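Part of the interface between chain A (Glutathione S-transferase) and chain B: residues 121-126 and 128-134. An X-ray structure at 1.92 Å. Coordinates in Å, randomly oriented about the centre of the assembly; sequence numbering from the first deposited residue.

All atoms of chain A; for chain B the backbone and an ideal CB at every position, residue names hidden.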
# COMPACT_ATOMS: atom_id res chain seq x y z
N GLN A 121 -13.64 14.85 12.05
CA GLN A 121 -12.71 13.75 11.80
C GLN A 121 -11.29 14.26 11.56
O GLN A 121 -10.53 13.66 10.79
CB GLN A 121 -13.18 12.90 10.63
CG GLN A 121 -13.97 11.67 11.04
CD GLN A 121 -15.15 12.00 11.95
OE1 GLN A 121 -16.09 12.68 11.53
NE2 GLN A 121 -15.10 11.52 13.18
N ASP A 122 -10.93 15.37 12.19
CA ASP A 122 -9.53 15.77 12.31
C ASP A 122 -9.23 15.99 13.78
O ASP A 122 -10.06 15.67 14.64
CB ASP A 122 -9.24 17.02 11.47
CG ASP A 122 -7.77 17.13 11.10
OD1 ASP A 122 -6.97 16.27 11.54
OD2 ASP A 122 -7.41 18.06 10.35
N ARG A 123 -8.05 16.52 14.11
CA ARG A 123 -7.71 16.75 15.51
C ARG A 123 -8.62 17.83 16.07
O ARG A 123 -8.44 19.02 15.79
CB ARG A 123 -6.23 17.11 15.66
CG ARG A 123 -5.71 18.19 14.71
CD ARG A 123 -5.35 19.47 15.47
NE ARG A 123 -6.54 20.25 15.81
CZ ARG A 123 -6.54 21.32 16.59
NH1 ARG A 123 -5.43 21.76 17.15
NH2 ARG A 123 -7.68 21.96 16.80
N GLU A 124 -9.61 17.42 16.87
CA GLU A 124 -10.62 18.33 17.40
C GLU A 124 -11.24 19.16 16.27
O GLU A 124 -10.99 20.36 16.12
CB GLU A 124 -10.03 19.21 18.51
CG GLU A 124 -11.01 20.20 19.13
CD GLU A 124 -12.41 19.64 19.26
OE1 GLU A 124 -12.59 18.62 19.96
OE2 GLU A 124 -13.34 20.20 18.64
N ASN A 125 -12.03 18.47 15.45
CA ASN A 125 -12.63 19.06 14.27
C ASN A 125 -13.76 18.14 13.80
O ASN A 125 -14.02 17.09 14.39
CB ASN A 125 -11.60 19.27 13.16
CG ASN A 125 -10.93 20.63 13.23
OD1 ASN A 125 -11.58 21.64 13.50
ND2 ASN A 125 -9.62 20.66 13.00
N CYS A 126 -14.42 18.55 12.72
CA CYS A 126 -15.48 17.77 12.10
C CYS A 126 -14.98 17.20 10.77
O CYS A 126 -13.80 17.33 10.42
CB CYS A 126 -16.74 18.62 11.92
SG CYS A 126 -16.63 19.86 10.62
N UNK B 128 -7.77 15.08 18.21
CA UNK B 128 -8.28 13.98 19.01
C UNK B 128 -9.43 13.27 18.30
O UNK B 128 -9.56 12.05 18.40
CB UNK B 128 -8.74 14.49 20.38
N UNK B 129 -10.26 14.03 17.58
CA UNK B 129 -11.42 13.43 16.92
C UNK B 129 -11.01 12.49 15.79
O UNK B 129 -11.68 11.48 15.57
CB UNK B 129 -12.34 14.52 16.37
N UNK B 130 -9.93 12.80 15.07
CA UNK B 130 -9.46 11.88 14.04
C UNK B 130 -8.74 10.69 14.65
O UNK B 130 -8.86 9.56 14.16
CB UNK B 130 -8.54 12.60 13.06
N UNK B 131 -7.96 10.93 15.72
CA UNK B 131 -7.33 9.82 16.41
C UNK B 131 -8.35 8.86 17.00
O UNK B 131 -8.17 7.64 16.95
CB UNK B 131 -6.41 10.34 17.51
N UNK B 132 -9.44 9.40 17.55
CA UNK B 132 -10.51 8.55 18.07
C UNK B 132 -11.22 7.81 16.94
O UNK B 132 -11.58 6.63 17.10
CB UNK B 132 -11.52 9.39 18.86
N UNK B 133 -11.43 8.47 15.81
CA UNK B 133 -12.01 7.79 14.65
C UNK B 133 -11.08 6.71 14.14
O UNK B 133 -11.52 5.61 13.78
CB UNK B 133 -12.31 8.79 13.53
N UNK B 134 -9.77 7.00 14.09
CA UNK B 134 -8.80 5.99 13.66
C UNK B 134 -8.79 4.80 14.62
O UNK B 134 -8.69 3.65 14.18
CB UNK B 134 -7.40 6.60 13.56

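Chain A presents an irregular loop, and most of what it offers is backbone: the carbonyls of Gln A121, Asp A122 and Asn A125, with the amide of Gln A121's side chain to one flank. Chain B meets it with a helix.

At position 128 the CA-to-CB bond points sideways. The ideal CB lies 4.7 Å from Glu A124 N, so the side chain is not confined by this loop and many residues, small or polar, would suit. The backbone is closer than the CB: N of position 128 approaches Arg A123 CA to 3.2 Å. The residue is Ala B128, whose methyl adds little while its main chain packs against the loop.

Position 129 points toward chain A and has little room. Its ideal CB is 3.1 Å from Asp A122 O, a tight approach, and 3.7 Å from Asn A125 O. Helical angles and carbonyls this near favour something small, alanine or perhaps serine. It is Ala B129, its methyl set against those two carbonyls.

Position 130 also points toward the loop, with its ideal CB 3.2 Å from Gln A121 O and 3.4 Å from Asp A122 CA. The CB is crowded, but a longer side chain could turn along Gln A121, where the aliphatic part offers a surface for a large, flat or nonpolar group. Leucine, methionine or an aromatic would be plausible. The deposited residue is Trp B130, with chi1 t: its CE3 comes 3.7 Å from Gln A121 CB and 3.0 Å from Gln A121 O, a carbonyl buried by the contact without a polar partner. Trp B130 N donates a weak hydrogen bond of 2.9 Å to Asp A122 O.

Positions 131 and 132 have sideways CB directions and nothing of this loop within 5.5 Å of their ideal CB atoms, so the loop sets no preference. They are Gly B131 and Glu B132, the latter's side chain leading away.

Position 133, a turn beyond 129, points toward chain A again, its ideal CB 3.9 Å from Gln A121 NE2. An amide donor invites an acceptor: glutamate, glutamine or a shorter polar residue. Glu B133 brings OE1 to 3.5 Å from Gln A121 NE2, a loose polar approach.

Position 134 is out of reach of this loop, which sets no preference there. Ser B134 turns inward on its own helix, OG donating to Trp B130 O at 2.9 Å.

Chain B (128-134) AAWGEES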
# COMPACT_ATOMS: atom_id res chain seq x y z
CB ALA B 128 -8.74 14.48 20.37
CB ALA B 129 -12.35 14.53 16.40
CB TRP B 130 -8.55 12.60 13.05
CG TRP B 130 -8.07 11.73 11.91
CD1 TRP B 130 -6.77 11.56 11.52
CD2 TRP B 130 -8.87 10.93 11.03
NE1 TRP B 130 -6.71 10.70 10.44
CE2 TRP B 130 -7.99 10.30 10.12
CE3 TRP B 130 -10.24 10.68 10.91
CZ2 TRP B 130 -8.43 9.44 9.12
CZ3 TRP B 130 -10.68 9.83 9.91
CH2 TRP B 130 -9.78 9.22 9.03
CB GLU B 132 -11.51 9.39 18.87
CG GLU B 132 -11.36 9.24 20.37
CD GLU B 132 -11.63 7.83 20.84
OE1 GLU B 132 -12.55 7.19 20.31
OE2 GLU B 132 -10.91 7.35 21.75
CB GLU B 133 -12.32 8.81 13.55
CG GLU B 133 -12.85 8.20 12.27
CD GLU B 133 -14.22 7.57 12.43
OE1 GLU B 133 -14.96 7.98 13.36
OE2 GLU B 133 -14.57 6.68 11.64
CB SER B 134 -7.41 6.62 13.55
OG SER B 134 -7.39 7.63 12.57
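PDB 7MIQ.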